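Local coordinates for protein 4-oxalocrotonate decarboxylase NahK (Pseudomonas putida, PDB 5D2K) that catalyses the metal-assisted decarboxylation of (3E)-2-oxohex-3-enedioate to 2-oxopent-4-enoate and carbon dioxide, a step in naphthalene degradation, at residues 192-197 with 254-259; 21-26 with 56-61; 121-126 with 136-141. The protein carries 1 engineered substitution. One frame throughout, in Å; residues are numbered along the deposited sequence. Where two conformers were deposited one is given.

Contact 1 (192-197 with 254-259)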
loop_
_atom_site.group_PDB
_atom_site.type_symbol
_atom_site.label_atom_id
_atom_site.label_comp_id
_atom_site.label_asym_id
_atom_site.label_seq_id
_atom_site.Cartn_x
_atom_site.Cartn_y
_atom_site.Cartn_z
ATOM N N VAL A 192 11.498 -12.127 -6.520
ATOM C CA VAL A 192 11.883 -10.762 -6.195
ATOM C C VAL A 192 13.030 -10.761 -5.181
ATOM O O VAL A 192 12.954 -11.443 -4.166
ATOM C CB VAL A 192 10.675 -9.982 -5.646
ATOM C CG1 VAL A 192 11.022 -8.543 -5.463
ATOM C CG2 VAL A 192 9.479 -10.107 -6.591
ATOM N N VAL A 193 14.093 -10.006 -5.467
ATOM C CA VAL A 193 15.253 -9.947 -4.582
ATOM C C VAL A 193 15.522 -8.502 -4.196
ATOM O O VAL A 193 15.828 -7.686 -5.066
ATOM C CB VAL A 193 16.510 -10.537 -5.255
ATOM C CG1 VAL A 193 17.724 -10.436 -4.323
ATOM C CG2 VAL A 193 16.272 -11.985 -5.672
ATOM N N MET A 194 15.425 -8.203 -2.900
ATOM C CA MET A 194 15.663 -6.853 -2.381
ATOM C C MET A 194 17.102 -6.719 -1.903
ATOM O O MET A 194 17.549 -7.479 -1.037
ATOM C CB MET A 194 14.700 -6.535 -1.240
ATOM C CG MET A 194 14.897 -5.160 -0.584
ATOM S SD MET A 194 13.936 -4.981 0.943
ATOM C CE MET A 194 12.255 -4.979 0.320
ATOM N N GLU A 195 17.816 -5.756 -2.476
ATOM C CA GLU A 195 19.181 -5.438 -2.054
ATOM C C GLU A 195 19.207 -4.067 -1.383
ATOM O O GLU A 195 18.543 -3.139 -1.828
ATOM C CB GLU A 195 20.135 -5.467 -3.247
ATOM C CG GLU A 195 20.175 -6.824 -3.963
ATOM C CD GLU A 195 21.079 -6.836 -5.181
ATOM O OE1 GLU A 195 21.607 -5.767 -5.559
ATOM O OE2 GLU A 195 21.267 -7.924 -5.773
ATOM N N LYS A 196 19.968 -3.950 -0.302
ATOM C CA LYS A 196 20.154 -2.662 0.367
ATOM C C LYS A 196 21.643 -2.462 0.555
ATOM O O LYS A 196 22.330 -3.355 1.057
ATOM C CB LYS A 196 19.419 -2.611 1.706
ATOM C CG LYS A 196 19.720 -1.379 2.577
ATOM C CD LYS A 196 18.938 -1.461 3.888
ATOM C CE LYS A 196 19.328 -0.393 4.891
ATOM N NZ LYS A 196 18.678 -0.680 6.204
ATOM N N ASN A 197 22.138 -1.307 0.120
ATOM C CA ASN A 197 23.554 -0.983 0.261
ATOM C C ASN A 197 24.440 -2.113 -0.265
ATOM O O ASN A 197 25.436 -2.497 0.354
ATOM C CB ASN A 197 23.860 -0.651 1.727
ATOM C CG ASN A 197 23.159 0.625 2.184
ATOM O OD1 ASN A 197 22.840 1.483 1.361
ATOM N ND2 ASN A 197 22.909 0.752 3.490
ATOM N N ILE A 254 18.916 1.370 -2.559
ATOM C CA ILE A 254 18.274 0.074 -2.686
ATOM C C ILE A 254 18.103 -0.296 -4.147
ATOM O O ILE A 254 17.992 0.570 -5.025
ATOM C CB ILE A 254 16.906 0.044 -1.938
ATOM C CG1 ILE A 254 15.887 1.009 -2.561
ATOM C CG2 ILE A 254 17.096 0.346 -0.450
ATOM C CD1 ILE A 254 14.882 0.338 -3.472
ATOM N N THR A 255 18.120 -1.598 -4.407
ATOM C CA THR A 255 17.800 -2.130 -5.715
ATOM C C THR A 255 16.961 -3.371 -5.515
ATOM O O THR A 255 17.372 -4.289 -4.802
ATOM C CB THR A 255 19.052 -2.495 -6.526
ATOM O OG1 THR A 255 19.817 -1.314 -6.798
ATOM C CG2 THR A 255 18.661 -3.160 -7.842
ATOM N N VAL A 256 15.789 -3.411 -6.131
ATOM C CA VAL A 256 14.972 -4.619 -6.068
ATOM C C VAL A 256 14.904 -5.257 -7.453
ATOM O O VAL A 256 14.461 -4.636 -8.420
ATOM C CB VAL A 256 13.562 -4.328 -5.548
ATOM C CG1 VAL A 256 12.766 -5.616 -5.496
ATOM C CG2 VAL A 256 13.616 -3.684 -4.158
ATOM N N ARG A 257 15.362 -6.501 -7.552
ATOM C CA ARG A 257 15.430 -7.190 -8.831
ATOM C C ARG A 257 14.213 -8.076 -9.005
ATOM O O ARG A 257 13.853 -8.846 -8.106
ATOM C CB ARG A 257 16.713 -8.022 -8.933
ATOM C CG ARG A 257 17.970 -7.216 -8.635
ATOM C CD ARG A 257 19.229 -8.048 -8.799
ATOM N NE ARG A 257 20.388 -7.270 -8.374
ATOM C CZ ARG A 257 20.962 -6.332 -9.118
ATOM N NH1 ARG A 257 20.501 -6.068 -10.333
ATOM N NH2 ARG A 257 21.999 -5.657 -8.645
ATOM N N TYR A 258 13.575 -7.935 -10.158
ATOM C CA TYR A 258 12.386 -8.693 -10.500
ATOM C C TYR A 258 12.730 -9.671 -11.597
ATOM O O TYR A 258 13.192 -9.266 -12.655
ATOM C CB TYR A 258 11.262 -7.745 -10.946
ATOM C CG TYR A 258 10.680 -6.926 -9.814
ATOM C CD1 TYR A 258 11.379 -5.847 -9.276
ATOM C CD2 TYR A 258 9.435 -7.241 -9.268
ATOM C CE1 TYR A 258 10.853 -5.107 -8.233
ATOM C CE2 TYR A 258 8.899 -6.502 -8.226
ATOM C CZ TYR A 258 9.613 -5.446 -7.706
ATOM O OH TYR A 258 9.076 -4.711 -6.667
ATOM N N GLN A 259 12.541 -10.959 -11.319
ATOM C CA GLN A 259 12.839 -12.019 -12.281
ATOM C C GLN A 259 12.270 -11.723 -13.671
ATOM O O GLN A 259 11.051 -11.627 -13.849
ATOM C CB GLN A 259 12.301 -13.340 -11.746
ATOM C CG GLN A 259 12.617 -14.534 -12.626
ATOM C CD GLN A 259 11.749 -15.710 -12.292
ATOM O OE1 GLN A 259 10.741 -15.568 -11.602
ATOM N NE2 GLN A 259 12.119 -16.887 -12.792
HETATM O O HOH W 1 22.119 -3.171 -5.130
#
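Arg-257 turns the edge of its guanidinium, NE and NH2, to the carboxylate of Glu-195, and the two side chains form a side-on salt bridge. Arg-257 NE lies 2.8 Å from Glu-195 OE2 in a nearly straight bond (172°), while its NH2 reaches OE1 of the same glutamate at 3.1 Å along a more bent path. OE2 sits in the guanidinium plane, yet NE stands well above the carboxylate plane; the two flat groups are turned 67° apart, so this is not a coplanar pairing. With the Arg-257 chain extended from CG to NE, NE is brought to the carboxylate; Thr-255 CG2 rests 4.1 Å above the guanidinium plane, over its centre. A water bonded to Glu-195 OE1 occupies the same polar face.

The backbones run antiparallel, their strand axes 167° apart. Val-193 N donates to Arg-257 O at 2.9 Å and receives Arg-257 N on its own O at 2.8 Å; Glu-195 and Thr-255 form the next hydrogen-bonded pair. At the non-hydrogen-bonded pair, Met-194 CG meets Val-256 CG2 at 4.1 Å. These two, with Val-192 and Ile-254, pack on Ile-113 and Ala-115 of strand 112-121, and Tyr-258 OH bonds to the carbonyl of Glu-116, a magnesium ligand. Largely polar on the Glu-195, Thr-255 and Arg-257 face and largely apolar on the other, this is an amphipathic antiparallel strand pair backing the metal-bearing strand of the FAA-hydrolase-type fold.

Contact 2 (21-26 with 56-61)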
loop_
_atom_site.group_PDB
_atom_site.type_symbol
_atom_site.label_atom_id
_atom_site.label_comp_id
_atom_site.label_asym_id
_atom_site.label_seq_id
_atom_site.Cartn_x
_atom_site.Cartn_y
_atom_site.Cartn_z
ATOM N N HIS A 21 -6.440 15.300 12.156
ATOM C CA HIS A 21 -5.385 14.956 13.107
ATOM C C HIS A 21 -4.383 13.947 12.516
ATOM O O HIS A 21 -3.153 14.146 12.546
ATOM C CB HIS A 21 -6.067 14.424 14.370
ATOM C CG HIS A 21 -5.140 13.816 15.372
ATOM N ND1 HIS A 21 -4.355 14.573 16.216
ATOM C CD2 HIS A 21 -4.901 12.522 15.688
ATOM C CE1 HIS A 21 -3.655 13.767 16.995
ATOM N NE2 HIS A 21 -3.971 12.519 16.699
ATOM N N ILE A 22 -4.915 12.884 11.929
ATOM C CA ILE A 22 -4.070 11.832 11.394
ATOM C C ILE A 22 -3.350 12.318 10.133
ATOM O O ILE A 22 -2.153 12.058 9.944
ATOM C CB ILE A 22 -4.909 10.565 11.107
ATOM C CG1 ILE A 22 -5.423 9.982 12.423
ATOM C CG2 ILE A 22 -4.104 9.517 10.330
ATOM C CD1 ILE A 22 -6.388 8.818 12.245
ATOM N N GLU A 23 -4.070 13.035 9.268
ATOM C CA GLU A 23 -3.417 13.571 8.075
ATOM C C GLU A 23 -2.292 14.546 8.431
ATOM O O GLU A 23 -1.233 14.554 7.784
ATOM C CB GLU A 23 -4.415 14.262 7.151
ATOM C CG GLU A 23 -3.718 14.608 5.835
ATOM C CD GLU A 23 -4.539 15.475 4.909
ATOM O OE1 GLU A 23 -5.233 16.403 5.386
ATOM O OE2 GLU A 23 -4.487 15.245 3.689
ATOM N N ASN A 24 -2.508 15.364 9.462
ATOM C CA ASN A 24 -1.490 16.343 9.835
ATOM C C ASN A 24 -0.190 15.680 10.284
ATOM O O ASN A 24 0.892 16.232 10.085
ATOM C CB ASN A 24 -2.016 17.290 10.933
ATOM C CG ASN A 24 -2.873 18.396 10.373
ATOM O OD1 ASN A 24 -2.873 18.648 9.176
ATOM N ND2 ASN A 24 -3.586 19.094 11.253
ATOM N N ALA A 25 -0.284 14.490 10.873
ATOM C CA ALA A 25 0.918 13.757 11.258
ATOM C C ALA A 25 1.760 13.391 10.021
ATOM O O ALA A 25 2.985 13.466 10.042
ATOM C CB ALA A 25 0.542 12.504 12.061
ATOM N N GLU A 26 1.097 13.014 8.932
ATOM C CA GLU A 26 1.804 12.755 7.688
ATOM C C GLU A 26 2.388 14.036 7.077
ATOM O O GLU A 26 3.584 14.103 6.736
ATOM C CB GLU A 26 0.854 12.083 6.692
ATOM C CG GLU A 26 1.471 11.821 5.324
ATOM C CD GLU A 26 0.734 12.512 4.181
ATOM O OE1 GLU A 26 -0.475 12.824 4.311
ATOM O OE2 GLU A 26 1.392 12.728 3.134
ATOM N N ARG A 56 -10.659 12.516 0.778
ATOM C CA ARG A 56 -11.425 13.683 0.370
ATOM C C ARG A 56 -10.655 14.993 0.621
ATOM O O ARG A 56 -10.656 15.888 -0.226
ATOM C CB ARG A 56 -12.781 13.729 1.086
ATOM C CG ARG A 56 -13.728 14.765 0.476
ATOM C CD ARG A 56 -14.758 15.271 1.492
ATOM N NE ARG A 56 -14.100 15.888 2.642
ATOM C CZ ARG A 56 -13.585 17.114 2.648
ATOM N NH1 ARG A 56 -13.649 17.881 1.564
ATOM N NH2 ARG A 56 -12.992 17.573 3.740
ATOM N N ARG A 57 -9.990 15.093 1.768
ATOM C CA ARG A 57 -9.182 16.273 2.062
ATOM C C ARG A 57 -8.116 16.477 0.981
ATOM O O ARG A 57 -7.879 17.598 0.523
ATOM C CB ARG A 57 -8.525 16.147 3.441
ATOM C CG ARG A 57 -9.521 16.161 4.609
ATOM C CD ARG A 57 -8.812 15.923 5.956
ATOM N NE ARG A 57 -7.870 16.986 6.305
ATOM C CZ ARG A 57 -8.222 18.147 6.860
ATOM N NH1 ARG A 57 -9.497 18.401 7.148
ATOM N NH2 ARG A 57 -7.295 19.058 7.134
ATOM N N LYS A 58 -7.481 15.384 0.567
ATOM C CA LYS A 58 -6.423 15.495 -0.422
ATOM C C LYS A 58 -6.995 15.860 -1.786
ATOM O O LYS A 58 -6.431 16.705 -2.483
ATOM C CB LYS A 58 -5.612 14.189 -0.499
ATOM C CG LYS A 58 -4.810 13.931 0.771
ATOM C CD LYS A 58 -3.738 12.864 0.552
ATOM C CE LYS A 58 -2.991 12.545 1.836
ATOM N NZ LYS A 58 -2.355 13.768 2.459
ATOM N N GLU A 59 -8.111 15.246 -2.165
ATOM C CA GLU A 59 -8.778 15.561 -3.427
ATOM C C GLU A 59 -9.215 17.024 -3.479
ATOM O O GLU A 59 -9.109 17.682 -4.521
ATOM C CB GLU A 59 -9.992 14.649 -3.637
ATOM C CG GLU A 59 -9.654 13.192 -3.969
ATOM C CD GLU A 59 -10.856 12.257 -3.834
ATOM O OE1 GLU A 59 -11.785 12.573 -3.056
ATOM O OE2 GLU A 59 -10.866 11.197 -4.504
ATOM N N ALA A 60 -9.723 17.515 -2.345
ATOM C CA ALA A 60 -10.247 18.874 -2.271
ATOM C C ALA A 60 -9.166 19.922 -2.464
ATOM O O ALA A 60 -9.457 21.035 -2.924
ATOM C CB ALA A 60 -10.952 19.099 -0.935
ATOM N N ARG A 61 -7.924 19.588 -2.123
ATOM C CA ARG A 61 -6.847 20.552 -2.323
ATOM C C ARG A 61 -6.098 20.308 -3.631
ATOM O O ARG A 61 -5.044 20.911 -3.869
ATOM C CB ARG A 61 -5.883 20.569 -1.119
ATOM C CG ARG A 61 -4.918 19.395 -0.946
ATOM C CD ARG A 61 -3.984 19.616 0.265
ATOM N NE ARG A 61 -4.699 19.653 1.548
ATOM C CZ ARG A 61 -4.859 18.603 2.350
ATOM N NH1 ARG A 61 -5.537 18.727 3.492
ATOM N NH2 ARG A 61 -4.368 17.413 2.012
HETATM O O HOH W 2 -4.450 18.495 6.924
#
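Glu-23 is the hub of the salt bridges, meeting Arg-57, Lys-58 and Arg-61. Its carboxylate accepts four hydrogen bonds from these three basic side chains, two on each oxygen. Arg-61 approaches tip to tip and grips end-on: its NH1 lies 3.0 Å from Glu-23 OE1 and its NH2 2.7 Å from Glu-23 OE2, the latter nearly straight at 173°. Arg-57 crosses obliquely, with NE 2.9 Å from Glu-23 OE1; it and Arg-61 NH1 reach that oxygen from opposite faces of the carboxylate plane. Lys-58 slides past Glu-23 in the reverse direction, placing NZ 2.9 Å from OE2 on the anti side. The Lys-58 chain bends at the last torsion (chi4 -57°), where NZ also meets Glu-26 OE1 at 2.8 Å, on the syn lone pair. Tyr-94 OH joins this end, bonded to both Lys-58 NZ and Glu-26 OE2.

Water-mediated bonding adds a further tie: one water donates to Glu-23 OE1 and Asn-24 OD1 and accepts from Arg-57 NH2. With so many donors round a buried carboxylate, Glu-23 is probably held firmly in its ionised form.

The backbones do not touch: the axes of the two short helical segments approach to 11.9 Å, at 63° to each other. Long side chains span the gap, and Arg-61, just past the helical residues, sets one guanidinium face against the Arg-57 carbonyl oxygen. This is a salt-bridge network joining helices 12-27 and 44-60 in the N-terminal helical part of the chain.

Contact 3 (121-126 with 136-141). With EDO (1,2-ethanediol), chain G.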
loop_
_atom_site.group_PDB
_atom_site.type_symbol
_atom_site.label_atom_id
_atom_site.label_comp_id
_atom_site.label_asym_id
_atom_site.label_seq_id
_atom_site.Cartn_x
_atom_site.Cartn_y
_atom_site.Cartn_z
ATOM N N THR A 121 -5.418 -1.809 -14.365
ATOM C CA THR A 121 -6.586 -2.476 -14.932
ATOM C C THR A 121 -7.062 -1.783 -16.205
ATOM O O THR A 121 -6.772 -0.608 -16.415
ATOM C CB THR A 121 -7.760 -2.520 -13.936
ATOM O OG1 THR A 121 -8.274 -1.192 -13.720
ATOM C CG2 THR A 121 -7.314 -3.124 -12.608
ATOM N N LYS A 122 -7.808 -2.514 -17.035
ATOM C CA LYS A 122 -8.406 -1.921 -18.243
ATOM C C LYS A 122 -9.917 -2.147 -18.348
ATOM O O LYS A 122 -10.521 -1.840 -19.371
ATOM C CB LYS A 122 -7.719 -2.452 -19.510
ATOM C CG LYS A 122 -7.672 -3.969 -19.641
ATOM C CD LYS A 122 -7.011 -4.357 -20.961
ATOM C CE LYS A 122 -6.832 -5.853 -21.076
ATOM N NZ LYS A 122 -6.298 -6.207 -22.429
ATOM N N ALA A 123 -10.515 -2.681 -17.287
ATOM C CA ALA A 123 -11.960 -2.868 -17.206
ATOM C C ALA A 123 -12.375 -2.770 -15.754
ATOM O O ALA A 123 -11.591 -3.107 -14.876
ATOM C CB ALA A 123 -12.364 -4.218 -17.784
ATOM N N PRO A 124 -13.601 -2.296 -15.484
ATOM C CA PRO A 124 -13.996 -2.186 -14.076
ATOM C C PRO A 124 -14.131 -3.532 -13.378
ATOM O O PRO A 124 -14.479 -4.546 -14.003
ATOM C CB PRO A 124 -15.352 -1.474 -14.130
ATOM C CG PRO A 124 -15.822 -1.594 -15.537
ATOM C CD PRO A 124 -14.645 -1.834 -16.415
ATOM N N LEU A 125 -13.826 -3.535 -12.084
ATOM C CA LEU A 125 -14.010 -4.722 -11.265
ATOM C C LEU A 125 -14.909 -4.425 -10.075
ATOM O O LEU A 125 -14.688 -3.451 -9.339
ATOM C CB LEU A 125 -12.658 -5.261 -10.788
ATOM C CG LEU A 125 -11.770 -5.875 -11.859
ATOM C CD1 LEU A 125 -10.361 -6.047 -11.322
ATOM C CD2 LEU A 125 -12.328 -7.223 -12.292
ATOM N N HIS A 126 -15.906 -5.289 -9.884
ATOM C CA HIS A 126 -16.907 -5.141 -8.827
ATOM C C HIS A 126 -16.989 -6.370 -7.927
ATOM O O HIS A 126 -16.925 -7.506 -8.395
ATOM C CB HIS A 126 -18.303 -4.903 -9.422
ATOM C CG HIS A 126 -18.436 -3.647 -10.225
ATOM N ND1 HIS A 126 -19.034 -2.510 -9.730
ATOM C CD2 HIS A 126 -18.073 -3.355 -11.498
ATOM C CE1 HIS A 126 -19.032 -1.571 -10.657
ATOM N NE2 HIS A 126 -18.452 -2.056 -11.739
ATOM N N ILE A 136 -8.747 -11.648 -14.213
ATOM C CA ILE A 136 -7.662 -11.874 -15.167
ATOM C C ILE A 136 -7.739 -10.972 -16.395
ATOM O O ILE A 136 -6.782 -10.269 -16.706
ATOM C CB ILE A 136 -7.618 -13.354 -15.607
ATOM C CG1 ILE A 136 -7.403 -14.246 -14.376
ATOM C CG2 ILE A 136 -6.521 -13.568 -16.632
ATOM C CD1 ILE A 136 -7.734 -15.731 -14.628
ATOM N N ALA A 137 -8.885 -10.955 -17.068
ATOM C CA ALA A 137 -9.006 -10.198 -18.314
ATOM C C ALA A 137 -9.006 -8.690 -18.077
ATOM O O ALA A 137 -8.771 -7.912 -19.004
ATOM C CB ALA A 137 -10.259 -10.605 -19.044
ATOM N N ALA A 138 -9.272 -8.285 -16.843
ATOM C CA ALA A 138 -9.279 -6.868 -16.500
ATOM C C ALA A 138 -7.865 -6.301 -16.314
ATOM O O ALA A 138 -7.708 -5.088 -16.197
ATOM C CB ALA A 138 -10.107 -6.641 -15.246
ATOM N N ILE A 139 -6.843 -7.157 -16.291
ATOM C CA ILE A 139 -5.468 -6.682 -16.120
ATOM C C ILE A 139 -4.856 -6.245 -17.446
ATOM O O ILE A 139 -4.786 -7.027 -18.400
ATOM C CB ILE A 139 -4.567 -7.761 -15.494
ATOM C CG1 ILE A 139 -5.167 -8.254 -14.169
ATOM C CG2 ILE A 139 -3.146 -7.210 -15.283
ATOM C CD1 ILE A 139 -5.496 -7.136 -13.184
ATOM N N ASP A 140 -4.399 -4.999 -17.494
ATOM C CA ASP A 140 -3.772 -4.432 -18.690
ATOM C C ASP A 140 -2.295 -4.800 -18.723
ATOM O O ASP A 140 -1.822 -5.426 -19.673
ATOM C CB ASP A 140 -3.967 -2.905 -18.685
ATOM C CG ASP A 140 -3.782 -2.270 -20.053
ATOM O OD1 ASP A 140 -3.298 -2.951 -20.976
ATOM O OD2 ASP A 140 -4.129 -1.075 -20.182
ATOM N N TYR A 141 -1.570 -4.432 -17.677
ATOM C CA TYR A 141 -0.152 -4.773 -17.584
ATOM C C TYR A 141 0.306 -4.735 -16.123
ATOM O O TYR A 141 -0.455 -4.354 -15.225
ATOM C CB TYR A 141 0.695 -3.830 -18.454
ATOM C CG TYR A 141 0.514 -2.351 -18.170
ATOM C CD1 TYR A 141 -0.527 -1.630 -18.755
ATOM C CD2 TYR A 141 1.396 -1.673 -17.341
ATOM C CE1 TYR A 141 -0.696 -0.274 -18.501
ATOM C CE2 TYR A 141 1.240 -0.313 -17.080
ATOM C CZ TYR A 141 0.193 0.374 -17.664
ATOM O OH TYR A 141 0.039 1.718 -17.403
HETATM C C1 EDO G . -20.692 -2.448 -5.300
HETATM O O1 EDO G . -21.334 -3.691 -4.996
HETATM C C2 EDO G . -19.942 -2.608 -6.611
HETATM O O2 EDO G . -20.489 -1.730 -7.600
HETATM O O HOH W 3 -5.595 0.641 -18.675
HETATM O O HOH W 4 -3.017 -5.531 -22.204
#
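The side chains of Asp-140 and Lys-122 cross at about a right angle, Lys-122 CD lying 4.0 Å from Asp-140 CG. At the edge of the Tyr-141 ring, in its plane, sits Asp-140 OD1. The His-126 ring stacks with that of His-230, and at its edge His-126 ND1 is hydrogen-bonded to O2 of an ethanediol, probably from the crystallisation liquor, at 2.7 Å.

Lys-122 and Asp-140 do not form an ion pair: Lys-122 NZ remains 4.7 Å from Asp-140 OD1. Instead a water donates both to Asp-140 OD2 and to Thr-121 O, tying the carboxylate to the opposing backbone. The direct backbone link is Lys-122 N to Ala-138 O, 2.7 Å long with an angle of 160° at the hydrogen. Close by, CB of Ala-138 is met by Leu-125 CD2 at 3.7 Å and by Ala-123 CB at 4.2 Å; Ala-123 N, buried here, has no polar partner.

Thr-121 and Ile-139 form a non-hydrogen-bonded antiparallel pair, CA to CA 4.5 Å. Next to it, Asp-140 and Tyr-141 both face Val-120, the signature of a classic beta bulge at the start of strand 139-149 where it pairs with strand 112-121.

All three contacts are partly buried, and none touches another; the nearest atoms of contacts 1 and 3 are about 12 Å apart. Those two share strand 112-121 as a neighbour: it passes beneath the apolar face of contact 1, carries metal ligands on the way, and ends within contact 3. Contact 2 joins helices instead and lies across the chain's centre from contact 1. Chemistry follows place. The regular strands of contact 1 combine main-chain bonds with one surface ion pair, contact 2 relies chiefly on charged side chains, and contact 3, at a strand end away from the annotated sites, has a single direct backbone bond, small apolar contacts and a water bridge.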